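Long-range contacts in hydrazine synthase subunit alpha (Candidatus Kuenenia stuttgartiensis, PDB 5C2V), which catalyses, within the hydrazine synthase complex, the condensation of hydroxylamine produced by the gamma subunit with ammonia to yield hydrazine: residues Asp265-Arg270 with Arg549-Arg554; Lys297-Glu302 with Tyr326-Thr330; Phe434-Leu438 with Val454-Ile459; Gly88-Phe93 with Ile105-Ile110. All blocks are in the same frame, centred on the assembly; numbering follows the deposited sequence.

Interaction 1: residues Asp265-Arg270 with Arg549-Arg554; sequences DGAYPR and RPYHGR. With HEC (heme c), chain B.
Asp-265 to Pro-269 is irregular loop and Arg-270 opens strand 270-273 of a propeller blade; 549-554 belongs to the heme-binding middle domain. Arg-549 to His-552 forms a type II beta turn leading into strand 553-556; nearest CA pairs are Ala-267/Arg-549 (6.1 Å) and Tyr-268/Arg-554 (7.7 Å). The strong hydrogen bonds end on backbone carbonyls: Arg-549 NH1 (chi1-chi3 all m) to Asp-265 O (2.6 Å), and Arg-554 NH1 and NH2 to Pro-269 O (2.6 and 2.7 Å); a weak one runs from His-552 NE2 to Asp-265 OD2 (3.5 Å). Ala-267 CB packs on His-552 CD2 (3.5 Å). Tyr-268 (chi1 t) and near-extended Arg-554 (chi1 t, chi2 149°) make a cation-pi contact, Arg-554 CZ 4.0 Å from the Tyr-268 ring centroid; a water sits by Tyr-268 OH. The opposite guanidinium face meets heme methyl CMB, 3.3 Å from Arg-554 NE. Asp-219 and Asp-524 salt-bridge Arg-549. Both terminal nitrogens of Arg-554, a heme-pocket residue, converge on Pro-269 O, keeping the guanidinium between tyrosine ring and heme methyl.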
# COMPACT_ATOMS: atom_id res chain seq x y z
N ASP D 265 -20.91 1.56 28.63
CA ASP D 265 -22.10 2.24 28.15
C ASP D 265 -21.90 2.80 26.75
O ASP D 265 -22.82 3.35 26.15
CB ASP D 265 -22.52 3.35 29.11
CG ASP D 265 -21.42 4.38 29.32
OD1 ASP D 265 -20.24 4.01 29.23
OD2 ASP D 265 -21.75 5.56 29.57
N GLY D 266 -20.68 2.67 26.22
CA GLY D 266 -20.36 3.17 24.90
C GLY D 266 -20.19 4.68 24.86
O GLY D 266 -20.53 5.33 23.87
N ALA D 267 -19.67 5.24 25.94
CA ALA D 267 -19.50 6.68 26.06
C ALA D 267 -18.25 7.20 25.35
O ALA D 267 -18.24 8.31 24.83
CB ALA D 267 -19.46 7.08 27.53
N TYR D 268 -17.19 6.40 25.34
CA TYR D 268 -15.89 6.87 24.86
C TYR D 268 -15.11 5.82 24.06
O TYR D 268 -14.10 5.30 24.54
CB TYR D 268 -15.06 7.36 26.04
CG TYR D 268 -13.85 8.19 25.69
CD1 TYR D 268 -13.98 9.51 25.26
CD2 TYR D 268 -12.56 7.68 25.83
CE1 TYR D 268 -12.87 10.28 24.95
CE2 TYR D 268 -11.45 8.44 25.53
CZ TYR D 268 -11.61 9.74 25.09
OH TYR D 268 -10.51 10.50 24.78
N PRO D 269 -15.58 5.49 22.85
CA PRO D 269 -14.80 4.57 22.00
C PRO D 269 -13.51 5.20 21.47
O PRO D 269 -13.53 6.33 21.00
CB PRO D 269 -15.76 4.25 20.85
CG PRO D 269 -16.70 5.41 20.81
CD PRO D 269 -16.86 5.86 22.23
N ARG D 270 -12.41 4.46 21.55
CA ARG D 270 -11.13 4.94 21.04
C ARG D 270 -10.31 3.78 20.48
O ARG D 270 -10.40 2.66 20.97
CB ARG D 270 -10.35 5.67 22.14
CG ARG D 270 -9.97 4.78 23.32
CD ARG D 270 -9.34 5.57 24.45
NE ARG D 270 -8.80 4.70 25.49
CZ ARG D 270 -7.54 4.28 25.54
NH1 ARG D 270 -6.68 4.66 24.61
NH2 ARG D 270 -7.14 3.48 26.52
N ARG D 549 -23.95 8.73 23.06
CA ARG D 549 -25.03 8.31 23.93
C ARG D 549 -25.86 9.54 24.29
O ARG D 549 -25.36 10.66 24.17
CB ARG D 549 -24.50 7.61 25.19
CG ARG D 549 -23.72 6.32 24.92
CD ARG D 549 -24.38 5.45 23.85
NE ARG D 549 -25.79 5.17 24.14
CZ ARG D 549 -26.21 4.14 24.87
NH1 ARG D 549 -25.33 3.29 25.40
NH2 ARG D 549 -27.50 3.96 25.08
N PRO D 550 -27.13 9.35 24.69
CA PRO D 550 -27.99 10.47 25.07
C PRO D 550 -27.35 11.39 26.12
O PRO D 550 -26.75 10.89 27.07
CB PRO D 550 -29.23 9.79 25.63
CG PRO D 550 -29.30 8.50 24.89
CD PRO D 550 -27.87 8.07 24.69
N TYR D 551 -27.45 12.70 25.90
CA TYR D 551 -26.97 13.73 26.83
C TYR D 551 -25.44 13.76 26.94
O TYR D 551 -24.86 14.71 27.48
CB TYR D 551 -27.59 13.53 28.22
CG TYR D 551 -27.06 14.47 29.28
CD1 TYR D 551 -27.42 15.81 29.29
CD2 TYR D 551 -26.19 14.01 30.26
CE1 TYR D 551 -26.93 16.67 30.26
CE2 TYR D 551 -25.69 14.87 31.22
CZ TYR D 551 -26.07 16.19 31.22
OH TYR D 551 -25.58 17.05 32.18
N HIS D 552 -24.78 12.74 26.40
CA HIS D 552 -23.32 12.70 26.41
C HIS D 552 -22.74 13.74 25.47
O HIS D 552 -23.43 14.27 24.60
CB HIS D 552 -22.82 11.31 26.01
CG HIS D 552 -22.84 10.32 27.14
ND1 HIS D 552 -24.00 9.95 27.78
CD2 HIS D 552 -21.84 9.63 27.74
CE1 HIS D 552 -23.72 9.08 28.73
NE2 HIS D 552 -22.41 8.86 28.72
N GLY D 553 -21.46 14.02 25.65
CA GLY D 553 -20.76 14.90 24.74
C GLY D 553 -19.31 14.49 24.67
O GLY D 553 -18.77 13.93 25.62
N ARG D 554 -18.66 14.77 23.54
CA ARG D 554 -17.31 14.25 23.34
C ARG D 554 -16.34 15.29 22.81
O ARG D 554 -16.65 16.05 21.90
CB ARG D 554 -17.32 13.04 22.41
CG ARG D 554 -15.94 12.45 22.20
CD ARG D 554 -15.95 10.95 21.95
NE ARG D 554 -14.61 10.40 22.08
CZ ARG D 554 -14.26 9.17 21.74
NH1 ARG D 554 -15.15 8.33 21.24
NH2 ARG D 554 -13.00 8.77 21.90
FE HEC B . -11.52 11.66 13.96
CHA HEC B . -10.52 8.67 12.56
CHB HEC B . -12.78 9.95 16.65
CHC HEC B . -12.89 14.58 15.19
CHD HEC B . -10.47 13.35 11.17
NA HEC B . -11.62 9.68 14.50
C1A HEC B . -11.15 8.61 13.78
C2A HEC B . -11.45 7.40 14.51
C3A HEC B . -12.07 7.75 15.64
C4A HEC B . -12.20 9.19 15.66
CMA HEC B . -12.58 6.79 16.74
CAA HEC B . -11.10 5.97 14.06
CBA HEC B . -9.82 5.50 14.75
CGA HEC B . -8.63 6.28 14.26
O1A HEC B . -7.84 6.77 15.11
O2A HEC B . -8.46 6.42 13.02
NB HEC B . -12.75 12.16 15.56
C1B HEC B . -12.90 11.33 16.66
C2B HEC B . -13.18 12.16 17.81
C3B HEC B . -13.21 13.43 17.42
C4B HEC B . -12.95 13.46 15.99
CMB HEC B . -13.41 11.65 19.25
CAB HEC B . -13.48 14.64 18.34
CBB HEC B . -14.82 15.30 17.95
NC HEC B . -11.61 13.62 13.33
C1C HEC B . -12.31 14.64 13.94
C2C HEC B . -12.24 15.81 13.08
C3C HEC B . -11.67 15.44 11.93
C4C HEC B . -11.20 14.08 12.09
CMC HEC B . -13.01 17.13 13.31
CAC HEC B . -11.44 16.35 10.71
CBC HEC B . -12.29 15.84 9.52
ND HEC B . -10.64 11.10 12.14
C1D HEC B . -10.27 11.99 11.15
C2D HEC B . -9.63 11.27 10.07
C3D HEC B . -9.64 9.80 10.51
C4D HEC B . -10.29 9.79 11.80
CMD HEC B . -9.06 11.87 8.76
CAD HEC B . -9.10 8.58 9.74
CBD HEC B . -9.93 8.39 8.48
CGD HEC B . -9.40 7.22 7.70
O1D HEC B . -9.84 7.04 6.54
O2D HEC B . -8.53 6.48 8.23
O HOH W 1 -11.65 11.99 22.31

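Interaction 2: residues Lys297-Glu302 with Tyr326-Thr330; sequences KIVYVE and YEKLT
Strand 297-303 and the short outermost strand 327-328 belong to one four-stranded propeller blade, separated by strand 312-317. The nearest CA pairs, Lys-297/Tyr-326 (9.7 Å), Val-299/Leu-329 (8.8 Å) and Glu-302/Lys-328 (9.5 Å), fit one intervening strand, and the two runs point 73° apart, so side chains alone span the gap. Tyr-326 (chi1 t) reaches back over Val-316: its OH donates to Glu-302 OE1 at 2.8 Å, and its CE2 lies 3.3 Å from Tyr-300 OH, brought there by a p rotamer. Glu-327 (chi1 p) meets the extended Lys-297 in a salt bridge, OE2 to NZ 2.9 Å. Lys-328, with an off-well chi1 of -131° and chi2 p, curls its NZ back to Glu-302 OE2 in a very short 2.3 Å salt bridge and to Tyr-326 OH at 2.4 Å, closing a tight polar triangle. Leu-329 (chi1 m, chi2 t) packs by CD1 against Val-299 CG1 at 3.8 Å, resting on Ala-315, whereas Tyr-300 and Glu-302 lie on Ala-314. The middle strand is thus flanked on both faces. This is bridging between the second and fourth strands of an antiparallel four-stranded blade, the repeating unit of the six-bladed beta-propeller.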
# COMPACT_ATOMS: atom_id res chain seq x y z
N LYS D 297 0.27 -7.97 27.59
CA LYS D 297 0.27 -7.94 26.13
C LYS D 297 -1.12 -8.26 25.58
O LYS D 297 -1.77 -9.21 26.02
CB LYS D 297 1.28 -8.94 25.57
CG LYS D 297 2.73 -8.63 25.89
CD LYS D 297 3.65 -9.67 25.28
CE LYS D 297 5.11 -9.35 25.57
NZ LYS D 297 6.02 -10.38 25.00
N ILE D 298 -1.57 -7.46 24.62
CA ILE D 298 -2.78 -7.79 23.90
C ILE D 298 -2.41 -8.86 22.88
O ILE D 298 -1.60 -8.62 21.98
CB ILE D 298 -3.38 -6.57 23.17
CG1 ILE D 298 -3.65 -5.43 24.16
CG2 ILE D 298 -4.66 -6.97 22.44
CD1 ILE D 298 -4.18 -4.17 23.51
N VAL D 299 -3.01 -10.03 23.04
CA VAL D 299 -2.75 -11.16 22.16
C VAL D 299 -4.01 -11.46 21.36
O VAL D 299 -5.08 -11.67 21.93
CB VAL D 299 -2.32 -12.41 22.94
CG1 VAL D 299 -2.22 -13.61 22.02
CG2 VAL D 299 -1.01 -12.17 23.66
N TYR D 300 -3.88 -11.46 20.04
CA TYR D 300 -5.04 -11.59 19.18
C TYR D 300 -4.79 -12.49 17.98
O TYR D 300 -3.64 -12.75 17.60
CB TYR D 300 -5.51 -10.22 18.71
CG TYR D 300 -4.50 -9.44 17.89
CD1 TYR D 300 -3.44 -8.78 18.50
CD2 TYR D 300 -4.62 -9.36 16.51
CE1 TYR D 300 -2.52 -8.07 17.76
CE2 TYR D 300 -3.70 -8.64 15.76
CZ TYR D 300 -2.65 -8.00 16.39
OH TYR D 300 -1.74 -7.30 15.64
N VAL D 301 -5.88 -12.97 17.40
CA VAL D 301 -5.82 -13.77 16.19
C VAL D 301 -5.74 -12.87 14.98
O VAL D 301 -6.65 -12.06 14.73
CB VAL D 301 -7.04 -14.70 16.06
CG1 VAL D 301 -7.10 -15.32 14.67
CG2 VAL D 301 -7.01 -15.78 17.14
N GLU D 302 -4.64 -13.00 14.24
CA GLU D 302 -4.46 -12.26 13.01
C GLU D 302 -4.71 -13.20 11.84
O GLU D 302 -3.90 -14.08 11.54
CB GLU D 302 -3.04 -11.68 12.94
CG GLU D 302 -2.86 -10.56 11.93
CD GLU D 302 -1.44 -10.04 11.90
OE1 GLU D 302 -1.20 -8.94 12.44
OE2 GLU D 302 -0.57 -10.73 11.34
N TYR D 326 5.12 -4.43 18.56
CA TYR D 326 4.48 -5.48 17.78
C TYR D 326 5.39 -6.70 17.63
O TYR D 326 6.61 -6.57 17.55
CB TYR D 326 4.09 -4.96 16.39
CG TYR D 326 3.41 -5.99 15.50
CD1 TYR D 326 4.14 -6.79 14.64
CD2 TYR D 326 2.03 -6.15 15.53
CE1 TYR D 326 3.53 -7.73 13.83
CE2 TYR D 326 1.40 -7.09 14.72
CZ TYR D 326 2.16 -7.87 13.87
OH TYR D 326 1.54 -8.80 13.07
N GLU D 327 4.79 -7.89 17.61
CA GLU D 327 5.54 -9.12 17.42
C GLU D 327 4.69 -10.25 16.83
O GLU D 327 3.46 -10.23 16.94
CB GLU D 327 6.16 -9.58 18.75
CG GLU D 327 5.14 -9.79 19.86
CD GLU D 327 5.78 -10.32 21.13
OE1 GLU D 327 6.83 -11.00 21.03
OE2 GLU D 327 5.24 -10.06 22.22
N LYS D 328 5.36 -11.22 16.22
CA LYS D 328 4.69 -12.39 15.66
C LYS D 328 4.92 -13.60 16.56
O LYS D 328 6.05 -14.05 16.74
CB LYS D 328 5.21 -12.69 14.25
CG LYS D 328 4.12 -12.91 13.21
CD LYS D 328 3.37 -11.63 12.92
CE LYS D 328 2.40 -11.81 11.77
NZ LYS D 328 1.74 -10.52 11.40
N LEU D 329 3.84 -14.13 17.13
CA LEU D 329 3.94 -15.23 18.08
C LEU D 329 4.03 -16.61 17.43
O LEU D 329 4.51 -17.56 18.05
CB LEU D 329 2.74 -15.20 19.04
CG LEU D 329 2.59 -13.93 19.87
CD1 LEU D 329 1.37 -14.02 20.78
CD2 LEU D 329 3.85 -13.66 20.67
N THR D 330 3.58 -16.72 16.18
CA THR D 330 3.45 -18.03 15.52
C THR D 330 3.81 -17.98 14.04
O THR D 330 4.34 -16.99 13.55
CB THR D 330 2.01 -18.59 15.64
OG1 THR D 330 1.09 -17.66 15.07
CG2 THR D 330 1.63 -18.85 17.09

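Interaction 3: residues Phe434-Leu438 with Val454-Ile459; sequences FDTTL and VSHGDI
Thr-437 lays its CG2 against Ile-459 CG1 at 3.7 Å and Ser-455 O at 3.5 Å, while its CB stands 3.7 Å from Val-454 O. An Asx turn faces a beta turn here, near the two ends of the long loop that joins strands 428-433 and 461-467. Segment 434-438 bends at Asp-435 (chi1 t): OD1 accepts Thr-437 OG1 at 3.0 Å and, weakly, Thr-437 N at 3.3 Å, consistent with the p rotamer of Thr-437. In segment 454-459, Asp-458 N bonds Ser-455 O at 3.0 Å, and Gly-457, with phi/psi of 101/-22°, occupies the corner of this type II turn, where a CB would clash; Asp-458 OD2 accepts Ser-455 N at 2.6 Å. The closest CA pair, Thr-437/Ser-455, is 6.0 Å apart. Thr-436 adds a contact from OG1 to Ile-459 CG2 at 3.9 Å, though its hydroxyl bonds Gly-515 O, and both side chains rest on Ile-531. The 434-438 backbone also bonds Cys-556, Ser-557 and Cys-559, so the loop borders the covalent heme attachment. On the exposed side, His-456 (chi1 m) sets CD2 3.3 Å from Thr-437 OG1 and sends NE2 to Asp-435 OD2 in a weak, nearly straight hydrogen bond of 3.2 Å.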
# COMPACT_ATOMS: atom_id res chain seq x y z
N PHE D 434 -11.33 21.15 19.47
CA PHE D 434 -10.62 22.36 19.87
C PHE D 434 -9.92 23.03 18.70
O PHE D 434 -9.92 24.26 18.59
CB PHE D 434 -9.61 22.02 20.97
CG PHE D 434 -10.23 21.38 22.18
CD1 PHE D 434 -11.40 21.89 22.72
CD2 PHE D 434 -9.65 20.27 22.77
CE1 PHE D 434 -11.98 21.30 23.83
CE2 PHE D 434 -10.23 19.68 23.88
CZ PHE D 434 -11.40 20.20 24.41
N ASP D 435 -9.31 22.24 17.82
CA ASP D 435 -8.74 22.77 16.59
C ASP D 435 -9.06 21.87 15.41
O ASP D 435 -8.63 20.72 15.37
CB ASP D 435 -7.22 22.95 16.74
CG ASP D 435 -6.62 23.76 15.61
OD1 ASP D 435 -7.38 24.40 14.86
OD2 ASP D 435 -5.38 23.77 15.49
N THR D 436 -9.80 22.38 14.43
CA THR D 436 -10.21 21.57 13.29
C THR D 436 -9.14 21.53 12.21
O THR D 436 -9.19 20.69 11.30
CB THR D 436 -11.53 22.08 12.67
OG1 THR D 436 -11.48 23.51 12.55
CG2 THR D 436 -12.71 21.69 13.55
N THR D 437 -8.16 22.42 12.31
CA THR D 437 -7.08 22.49 11.33
C THR D 437 -5.86 21.70 11.80
O THR D 437 -4.85 21.62 11.10
CB THR D 437 -6.66 23.95 11.07
OG1 THR D 437 -5.91 24.44 12.19
CG2 THR D 437 -7.88 24.83 10.84
N LEU D 438 -5.97 21.10 12.98
CA LEU D 438 -4.86 20.36 13.57
C LEU D 438 -4.92 18.88 13.19
O LEU D 438 -5.86 18.18 13.55
CB LEU D 438 -4.88 20.52 15.10
CG LEU D 438 -3.78 19.81 15.89
CD1 LEU D 438 -2.42 20.42 15.58
CD2 LEU D 438 -4.08 19.87 17.38
N VAL D 454 -4.51 24.28 5.41
CA VAL D 454 -5.51 25.11 6.07
C VAL D 454 -5.01 25.63 7.41
O VAL D 454 -4.48 24.87 8.23
CB VAL D 454 -6.83 24.34 6.28
CG1 VAL D 454 -7.65 24.32 5.00
CG2 VAL D 454 -6.56 22.92 6.77
N SER D 455 -5.17 26.93 7.62
CA SER D 455 -4.82 27.54 8.89
C SER D 455 -6.09 28.02 9.58
O SER D 455 -7.20 27.82 9.07
CB SER D 455 -3.85 28.71 8.69
OG SER D 455 -2.61 28.26 8.19
N HIS D 456 -5.94 28.64 10.75
CA HIS D 456 -7.08 29.17 11.48
C HIS D 456 -7.81 30.22 10.65
O HIS D 456 -7.20 31.18 10.17
CB HIS D 456 -6.64 29.75 12.82
CG HIS D 456 -6.15 28.73 13.79
ND1 HIS D 456 -5.56 29.06 14.99
CD2 HIS D 456 -6.17 27.37 13.74
CE1 HIS D 456 -5.23 27.96 15.64
NE2 HIS D 456 -5.59 26.92 14.90
N GLY D 457 -9.11 30.04 10.49
CA GLY D 457 -9.92 30.95 9.70
C GLY D 457 -10.22 30.41 8.32
O GLY D 457 -11.18 30.82 7.68
N ASP D 458 -9.39 29.48 7.85
CA ASP D 458 -9.60 28.86 6.55
C ASP D 458 -10.77 27.89 6.60
O ASP D 458 -11.46 27.69 5.60
CB ASP D 458 -8.33 28.15 6.07
CG ASP D 458 -7.21 29.10 5.75
OD1 ASP D 458 -7.49 30.23 5.29
OD2 ASP D 458 -6.03 28.73 5.95
N ILE D 459 -10.98 27.29 7.76
CA ILE D 459 -12.11 26.38 7.94
C ILE D 459 -13.29 27.16 8.49
O ILE D 459 -13.30 27.57 9.66
CB ILE D 459 -11.76 25.22 8.88
CG1 ILE D 459 -10.58 24.41 8.32
CG2 ILE D 459 -12.97 24.32 9.09
CD1 ILE D 459 -10.84 23.82 6.95

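Interaction 4: residues Gly88-Phe93 with Ile105-Ile110; sequences GKKFAF and IWEMNI
Most unusual here is the fit of Phe-93 to Trp-106: Trp-106 CB lies 3.9 Å from the centroid of the Phe-93 ring, over its face, as a CH-pi contact, while the phenyl and the five-membered indole ring are nearly parallel (19°) but slid apart, centroids 5.6 Å distant. Beneath them runs an antiparallel hairpin, the 90-93 and 105-109 portions of strands 90-97 and 103-109 at 163° with axes 4.6 Å apart. Phe-91/Met-108 and Phe-93/Trp-106 are hydrogen-bonded pairs (Phe-91 N to Met-108 O, Met-108 N to Phe-91 O, Phe-93 N to Trp-106 O and Trp-106 N to Phe-93 O, each 2.9 Å); Lys-90/Asn-109 and Ala-92/Glu-107 are non-hydrogen-bonded pairs, CA-CA 3.9 and 4.0 Å. Ile-110 N to Lys-89 O (2.8 Å) extends the ladder past the strand ends. Phe-91, Phe-93 and Met-108, all chi1 p, share one face with Trp-106 (chi1 m). Met-108 CG touches Phe-91 CZ at 3.6 Å, its SD making an oblique Met-aromatic contact 5.0 Å from that centroid, and Met-108 CE reaches Phe-93 CZ at 4.0 Å. On the Ala-92 and Glu-107 face, Lys-90 NZ forms a salt bridge to Glu-107 OE1 (2.9 Å). These are the two middle strands of a propeller blade, between 76-84 and 116-117. The aromatic face packs toward strands 31-37 and 58-63, with Phe-76 edge-to-face on Phe-93 and Trp-106; Lys-90 and Ala-92 touch Tyr-130 of strand 124-131.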
# COMPACT_ATOMS: atom_id res chain seq x y z
N GLY D 88 -16.31 -19.01 39.10
CA GLY D 88 -16.04 -20.21 38.33
C GLY D 88 -17.03 -21.34 38.56
O GLY D 88 -16.76 -22.48 38.21
N LYS D 89 -18.17 -21.02 39.17
CA LYS D 89 -19.22 -22.01 39.40
C LYS D 89 -20.32 -21.96 38.34
O LYS D 89 -21.25 -22.77 38.36
CB LYS D 89 -19.82 -21.84 40.79
CG LYS D 89 -18.83 -22.09 41.92
CD LYS D 89 -18.21 -23.47 41.79
CE LYS D 89 -16.94 -23.59 42.63
NZ LYS D 89 -17.17 -23.21 44.05
N LYS D 90 -20.22 -21.00 37.43
CA LYS D 90 -21.21 -20.86 36.36
C LYS D 90 -20.61 -20.14 35.16
O LYS D 90 -19.56 -19.51 35.27
CB LYS D 90 -22.45 -20.11 36.86
CG LYS D 90 -22.42 -18.61 36.61
CD LYS D 90 -23.72 -17.94 37.03
CE LYS D 90 -23.71 -16.46 36.67
NZ LYS D 90 -24.96 -15.77 37.10
N PHE D 91 -21.27 -20.24 34.01
CA PHE D 91 -20.80 -19.56 32.81
C PHE D 91 -21.94 -19.14 31.89
O PHE D 91 -23.07 -19.63 32.00
CB PHE D 91 -19.82 -20.46 32.04
CG PHE D 91 -20.46 -21.67 31.42
CD1 PHE D 91 -20.87 -21.64 30.09
CD2 PHE D 91 -20.66 -22.82 32.15
CE1 PHE D 91 -21.45 -22.75 29.51
CE2 PHE D 91 -21.24 -23.93 31.57
CZ PHE D 91 -21.64 -23.89 30.25
N ALA D 92 -21.63 -18.21 30.99
CA ALA D 92 -22.58 -17.74 30.00
C ALA D 92 -22.11 -18.12 28.60
O ALA D 92 -20.91 -18.31 28.38
CB ALA D 92 -22.77 -16.23 30.10
N PHE D 93 -23.04 -18.24 27.67
CA PHE D 93 -22.71 -18.67 26.32
C PHE D 93 -23.76 -18.26 25.30
O PHE D 93 -24.78 -17.67 25.64
CB PHE D 93 -22.51 -20.19 26.29
CG PHE D 93 -23.75 -20.97 26.64
CD1 PHE D 93 -24.11 -21.17 27.96
CD2 PHE D 93 -24.55 -21.51 25.64
CE1 PHE D 93 -25.25 -21.89 28.28
CE2 PHE D 93 -25.69 -22.23 25.96
CZ PHE D 93 -26.04 -22.42 27.28
N ILE D 105 -28.49 -15.59 24.03
CA ILE D 105 -27.57 -15.65 25.16
C ILE D 105 -28.18 -16.46 26.30
O ILE D 105 -29.33 -16.24 26.67
CB ILE D 105 -27.20 -14.24 25.67
CG1 ILE D 105 -26.59 -13.41 24.54
CG2 ILE D 105 -26.24 -14.33 26.85
CD1 ILE D 105 -25.28 -13.96 24.02
N TRP D 106 -27.41 -17.39 26.84
CA TRP D 106 -27.86 -18.24 27.93
C TRP D 106 -26.80 -18.28 29.02
O TRP D 106 -25.67 -17.86 28.80
CB TRP D 106 -28.17 -19.65 27.44
CG TRP D 106 -29.11 -19.72 26.27
CD1 TRP D 106 -28.83 -19.40 24.97
CD2 TRP D 106 -30.47 -20.17 26.29
NE1 TRP D 106 -29.94 -19.60 24.19
CE2 TRP D 106 -30.96 -20.07 24.97
CE3 TRP D 106 -31.33 -20.63 27.30
CZ2 TRP D 106 -32.27 -20.42 24.64
CZ3 TRP D 106 -32.62 -20.98 26.96
CH2 TRP D 106 -33.08 -20.87 25.64
N GLU D 107 -27.16 -18.78 30.20
CA GLU D 107 -26.18 -19.04 31.24
C GLU D 107 -26.59 -20.24 32.07
O GLU D 107 -27.78 -20.52 32.25
CB GLU D 107 -25.99 -17.82 32.15
CG GLU D 107 -27.27 -17.12 32.58
CD GLU D 107 -27.03 -16.15 33.73
OE1 GLU D 107 -26.17 -16.45 34.59
OE2 GLU D 107 -27.69 -15.09 33.78
N MET D 108 -25.60 -20.97 32.59
CA MET D 108 -25.86 -22.14 33.41
C MET D 108 -24.70 -22.43 34.35
O MET D 108 -23.59 -21.95 34.15
CB MET D 108 -26.14 -23.37 32.53
CG MET D 108 -24.90 -23.96 31.89
SD MET D 108 -25.17 -25.62 31.22
CE MET D 108 -26.42 -25.28 29.99
N ASN D 109 -24.97 -23.22 35.39
CA ASN D 109 -23.95 -23.61 36.34
C ASN D 109 -22.93 -24.55 35.72
O ASN D 109 -23.19 -25.19 34.70
CB ASN D 109 -24.58 -24.26 37.57
CG ASN D 109 -25.56 -23.34 38.28
OD1 ASN D 109 -25.38 -22.12 38.30
ND2 ASN D 109 -26.61 -23.91 38.85
N ILE D 110 -21.76 -24.64 36.35
CA ILE D 110 -20.67 -25.48 35.85
C ILE D 110 -21.04 -26.96 35.88
O ILE D 110 -20.52 -27.76 35.10
CB ILE D 110 -19.37 -25.24 36.66
CG1 ILE D 110 -18.18 -25.95 36.01
CG2 ILE D 110 -19.55 -25.67 38.11
CD1 ILE D 110 -16.88 -25.78 36.76

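Interactions 2 and 4 lie within different blades of the N-terminal propeller, centres 28 Å apart; Phe-93 of interaction 4 is about 10 Å, side chain to ligand, from bound trimethyl glycine. Interaction 1 joins the propeller to the middle domain and closes a chain loop in which interactions 2 and 3 are nested. Interactions 1 and 3 both border the pentacoordinated heme, Arg-554 as a pocket residue and Thr-436 with its side chain about 5 Å from it; the Arg-554 side chain is about 4 Å from that of axial Tyr-564. The nearest atoms of interactions 1 and 3 are about 7 Å apart. Interactions 3 and 4, centres 52 Å apart, lie on opposite sides of the chain's centre.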